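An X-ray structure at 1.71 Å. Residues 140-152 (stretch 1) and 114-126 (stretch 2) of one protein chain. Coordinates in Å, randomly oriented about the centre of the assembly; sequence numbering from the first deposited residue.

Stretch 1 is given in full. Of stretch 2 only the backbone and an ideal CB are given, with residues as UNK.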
# COMPACT_ATOMS: atom_id res chain seq x y z
N ALA B 140 -19.48 8.09 -18.67
CA ALA B 140 -19.09 9.48 -18.89
C ALA B 140 -17.69 9.57 -19.49
O ALA B 140 -17.45 10.35 -20.42
CB ALA B 140 -19.16 10.25 -17.57
N VAL B 141 -16.75 8.77 -18.96
CA VAL B 141 -15.40 8.74 -19.53
C VAL B 141 -15.45 8.29 -20.98
O VAL B 141 -14.86 8.93 -21.86
CB VAL B 141 -14.49 7.83 -18.68
CG1 VAL B 141 -13.10 7.73 -19.31
CG2 VAL B 141 -14.40 8.34 -17.26
N GLN B 142 -16.14 7.19 -21.25
CA GLN B 142 -16.18 6.64 -22.61
C GLN B 142 -16.65 7.68 -23.61
O GLN B 142 -16.02 7.89 -24.65
CB GLN B 142 -17.08 5.40 -22.65
CG GLN B 142 -17.01 4.61 -23.95
CD GLN B 142 -17.70 5.31 -25.11
OE1 GLN B 142 -18.80 5.84 -24.96
NE2 GLN B 142 -17.05 5.32 -26.27
N GLU B 143 -17.77 8.34 -23.31
CA GLU B 143 -18.34 9.29 -24.25
C GLU B 143 -17.38 10.44 -24.53
O GLU B 143 -17.22 10.86 -25.68
CB GLU B 143 -19.67 9.81 -23.71
CG GLU B 143 -20.72 8.72 -23.58
CD GLU B 143 -21.85 9.07 -22.63
OE1 GLU B 143 -21.83 10.19 -22.08
OE2 GLU B 143 -22.75 8.23 -22.44
N ALA B 144 -16.72 10.95 -23.49
CA ALA B 144 -15.78 12.05 -23.67
C ALA B 144 -14.51 11.61 -24.38
O ALA B 144 -13.91 12.40 -25.12
CB ALA B 144 -15.44 12.68 -22.32
N ALA B 145 -14.08 10.37 -24.17
CA ALA B 145 -12.84 9.88 -24.77
C ALA B 145 -13.06 9.27 -26.15
O ALA B 145 -12.16 9.32 -26.99
CB ALA B 145 -12.18 8.84 -23.86
N ASN B 146 -14.24 8.70 -26.39
CA ASN B 146 -14.57 8.10 -27.68
C ASN B 146 -13.68 6.89 -27.99
O ASN B 146 -13.30 6.65 -29.14
CB ASN B 146 -14.49 9.13 -28.81
CG ASN B 146 -15.18 8.67 -30.08
OD1 ASN B 146 -16.29 8.14 -30.04
ND2 ASN B 146 -14.52 8.87 -31.22
N VAL B 147 -13.34 6.13 -26.95
CA VAL B 147 -12.56 4.91 -27.13
C VAL B 147 -13.50 3.76 -27.48
O VAL B 147 -14.70 3.83 -27.16
CB VAL B 147 -11.73 4.57 -25.88
CG1 VAL B 147 -10.66 5.61 -25.64
CG2 VAL B 147 -12.64 4.42 -24.66
N PRO B 148 -13.01 2.69 -28.12
CA PRO B 148 -13.89 1.55 -28.41
C PRO B 148 -14.49 0.97 -27.14
O PRO B 148 -13.87 0.97 -26.07
CB PRO B 148 -12.95 0.55 -29.10
CG PRO B 148 -11.81 1.37 -29.61
CD PRO B 148 -11.65 2.50 -28.65
N LYS B 149 -15.72 0.46 -27.27
CA LYS B 149 -16.43 -0.08 -26.11
C LYS B 149 -15.67 -1.23 -25.45
O LYS B 149 -15.79 -1.43 -24.24
CB LYS B 149 -17.83 -0.55 -26.52
CG LYS B 149 -18.71 0.54 -27.09
CD LYS B 149 -19.02 1.62 -26.06
CE LYS B 149 -20.06 2.59 -26.59
NZ LYS B 149 -19.63 3.20 -27.87
N HIS B 150 -14.90 -1.99 -26.23
CA HIS B 150 -14.16 -3.11 -25.68
C HIS B 150 -12.82 -2.70 -25.07
O HIS B 150 -12.06 -3.58 -24.64
CB HIS B 150 -13.92 -4.17 -26.76
CG HIS B 150 -12.99 -3.74 -27.85
ND1 HIS B 150 -13.41 -2.98 -28.93
CD2 HIS B 150 -11.66 -3.94 -28.02
CE1 HIS B 150 -12.38 -2.74 -29.72
NE2 HIS B 150 -11.31 -3.31 -29.19
N MET B 151 -12.51 -1.41 -25.02
CA MET B 151 -11.26 -0.93 -24.44
C MET B 151 -11.48 -0.12 -23.17
O MET B 151 -10.59 0.62 -22.75
CB MET B 151 -10.48 -0.09 -25.45
CG MET B 151 -9.90 -0.89 -26.61
SD MET B 151 -8.68 -2.13 -26.12
CE MET B 151 -7.23 -1.11 -25.84
N ILE B 152 -12.65 -0.23 -22.54
CA ILE B 152 -12.92 0.47 -21.29
C ILE B 152 -13.89 -0.37 -20.47
O ILE B 152 -14.81 -1.00 -21.00
CB ILE B 152 -13.47 1.89 -21.55
CG1 ILE B 152 -13.71 2.62 -20.22
CG2 ILE B 152 -14.75 1.85 -22.37
CD1 ILE B 152 -13.84 4.13 -20.37
N UNK B 114 -11.19 14.11 -17.89
CA UNK B 114 -10.28 12.97 -18.02
C UNK B 114 -10.47 12.29 -19.37
O UNK B 114 -9.50 12.00 -20.08
CB UNK B 114 -10.50 11.97 -16.89
N UNK B 115 -11.72 12.02 -19.74
CA UNK B 115 -11.99 11.43 -21.04
C UNK B 115 -11.39 12.23 -22.18
O UNK B 115 -10.78 11.67 -23.09
CB UNK B 115 -13.50 11.29 -21.25
N UNK B 116 -11.54 13.55 -22.14
CA UNK B 116 -10.96 14.39 -23.18
C UNK B 116 -9.44 14.32 -23.20
O UNK B 116 -8.82 14.39 -24.26
CB UNK B 116 -11.41 15.84 -22.99
N UNK B 117 -8.82 14.19 -22.02
CA UNK B 117 -7.38 14.02 -21.97
C UNK B 117 -6.96 12.71 -22.62
O UNK B 117 -5.98 12.67 -23.38
CB UNK B 117 -6.89 14.07 -20.52
N UNK B 118 -7.68 11.63 -22.33
CA UNK B 118 -7.41 10.35 -22.97
C UNK B 118 -7.52 10.47 -24.48
O UNK B 118 -6.63 10.03 -25.23
CB UNK B 118 -8.37 9.28 -22.45
N UNK B 119 -8.62 11.05 -24.96
CA UNK B 119 -8.80 11.23 -26.40
C UNK B 119 -7.60 11.93 -27.03
O UNK B 119 -7.20 11.60 -28.15
CB UNK B 119 -10.08 12.03 -26.68
N UNK B 120 -7.01 12.88 -26.30
CA UNK B 120 -5.96 13.71 -26.88
C UNK B 120 -4.59 13.03 -26.80
O UNK B 120 -3.82 13.09 -27.76
CB UNK B 120 -5.91 15.07 -26.17
N UNK B 121 -4.28 12.37 -25.68
CA UNK B 121 -2.92 11.92 -25.42
C UNK B 121 -2.72 10.41 -25.50
O UNK B 121 -1.60 9.98 -25.77
CB UNK B 121 -2.49 12.40 -24.03
N UNK B 122 -3.75 9.61 -25.27
CA UNK B 122 -3.57 8.16 -25.33
C UNK B 122 -4.86 7.47 -25.75
O UNK B 122 -5.42 6.67 -24.99
CB UNK B 122 -3.10 7.62 -23.98
N UNK B 123 -5.35 7.73 -26.97
CA UNK B 123 -6.64 7.14 -27.39
C UNK B 123 -6.62 5.63 -27.55
O UNK B 123 -7.69 5.03 -27.63
CB UNK B 123 -7.08 7.76 -28.72
N UNK B 124 -5.45 5.00 -27.61
CA UNK B 124 -5.35 3.56 -27.82
C UNK B 124 -5.14 2.77 -26.53
O UNK B 124 -4.93 1.56 -26.58
CB UNK B 124 -4.20 3.26 -28.79
N UNK B 125 -5.20 3.44 -25.38
CA UNK B 125 -4.98 2.77 -24.11
C UNK B 125 -6.21 1.96 -23.69
O UNK B 125 -7.34 2.23 -24.12
CB UNK B 125 -4.62 3.79 -23.03
N UNK B 126 -5.97 0.96 -22.85
CA UNK B 126 -7.02 0.25 -22.14
C UNK B 126 -7.34 1.01 -20.86
O UNK B 126 -6.43 1.35 -20.10
CB UNK B 126 -6.61 -1.19 -21.84

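Two helices pack with their axes 7.1 Å apart at closest approach and 41° between their directions, so look first for where the backbone leaves no room.

Position 114 lies on the second helix with CA-to-CB sideways, its ideal CB 5.3 Å from Val141 CG2. Many apolar residues would suit; Val114 is found.

Position 115 is decisive. Its ideal CB would sit 2.6 Å from Ala144 CB and 2.8 Å from Val141 O, both clashes, so only glycine fits this helical site without movement. Gly115 it is, and the missing side chain lets the backbones meet: its CA comes within 4.1 Å of Ala145 CA, and Gly115 O makes a CA-H...O contact with Ala145 CA at 3.2 Å.

At 116 the bond points away and the ideal CB stays 4.8 Å from Ala144 O. Stretch 1 would tolerate a side chain here, so Gly116 is not demanded by this contact. Position 117 also faces away and is unconstrained from this side; the residue is Ala117.

Position 118 points toward stretch 1, its ideal CB 4.1 Å from Ala145 CB, with Val141 and Val147 offering methyls beyond. A branched or long aliphatic chain would suit. Ile118 answers with CG2 4.0 Å from Ala145 CB and 4.1 Å from Val147 CG1, while CD1 lies 4.1 Å from Val141 CG1.

Position 119 points toward the C-terminal turn of the first helix, where the carbonyls of Ala144 and Ala145 suggest a flexible donor or a positive charge. Lys119 lays its chain along this end: CB is 3.4 Å from Ala145 O, CE is 3.2 Å from Ala144 O and 3.9 Å from Asn146 CB.

Positions 120, 121 and 122 are out of reach, leaving the choice open; they are Lys120, Tyr121 and Cys122. The last leaves helical geometry and opens a type I turn ending at 125.

In that turn, 123 has a phi of -67°, which proline accepts readily. Pro123 places its carbonyl O 3.6 Å from Val147 CG1. Positions 124 and 125 point away, so their side chains are little restricted by stretch 1; Asn124 and Ala125 instead present backbone O atoms, 3.6 and 3.8 Å from Met151 CE.

At 126 the ideal CB is 4.1 Å from Met151 CE, favouring an apolar residue, aliphatic or aromatic. Phe126 packs CB against that methyl and carries its ring onward, its edge approaching His150 O with CE1 at 4.1 Å.

Stretch 2 114-126: VGGAIKKYCPNAF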
# COMPACT_ATOMS: atom_id res chain seq x y z
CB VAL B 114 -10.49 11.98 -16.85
CG1 VAL B 114 -9.76 10.66 -17.10
CG2 VAL B 114 -10.01 12.59 -15.55
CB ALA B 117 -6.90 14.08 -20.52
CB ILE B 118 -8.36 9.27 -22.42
CG1 ILE B 118 -8.02 8.96 -20.96
CG2 ILE B 118 -8.31 8.00 -23.27
CD1 ILE B 118 -9.11 8.23 -20.22
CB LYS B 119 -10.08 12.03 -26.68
CG LYS B 119 -10.32 12.34 -28.15
CD LYS B 119 -11.49 13.29 -28.34
CE LYS B 119 -12.82 12.60 -28.11
NZ LYS B 119 -13.97 13.53 -28.28
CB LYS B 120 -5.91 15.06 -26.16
CG LYS B 120 -4.84 16.00 -26.71
CD LYS B 120 -4.88 17.36 -26.02
CE LYS B 120 -3.86 18.31 -26.63
NZ LYS B 120 -3.88 19.64 -25.97
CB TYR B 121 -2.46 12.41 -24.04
CG TYR B 121 -2.30 13.91 -23.98
CD1 TYR B 121 -1.33 14.55 -24.73
CD2 TYR B 121 -3.12 14.69 -23.17
CE1 TYR B 121 -1.18 15.92 -24.69
CE2 TYR B 121 -2.98 16.07 -23.12
CZ TYR B 121 -2.00 16.68 -23.88
OH TYR B 121 -1.84 18.04 -23.84
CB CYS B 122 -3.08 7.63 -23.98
SG CYS B 122 -4.17 7.99 -22.59
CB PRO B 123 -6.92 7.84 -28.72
CG PRO B 123 -5.57 8.24 -29.23
CD PRO B 123 -4.76 8.58 -28.01
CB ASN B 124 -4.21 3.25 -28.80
CG ASN B 124 -4.44 3.86 -30.17
OD1 ASN B 124 -5.57 3.95 -30.64
ND2 ASN B 124 -3.36 4.29 -30.81
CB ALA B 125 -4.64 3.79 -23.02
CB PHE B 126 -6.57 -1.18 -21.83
CG PHE B 126 -7.64 -2.04 -21.20
CD1 PHE B 126 -8.73 -2.47 -21.93
CD2 PHE B 126 -7.53 -2.43 -19.87
CE1 PHE B 126 -9.70 -3.26 -21.35
CE2 PHE B 126 -8.50 -3.23 -19.29
CZ PHE B 126 -9.58 -3.64 -20.03
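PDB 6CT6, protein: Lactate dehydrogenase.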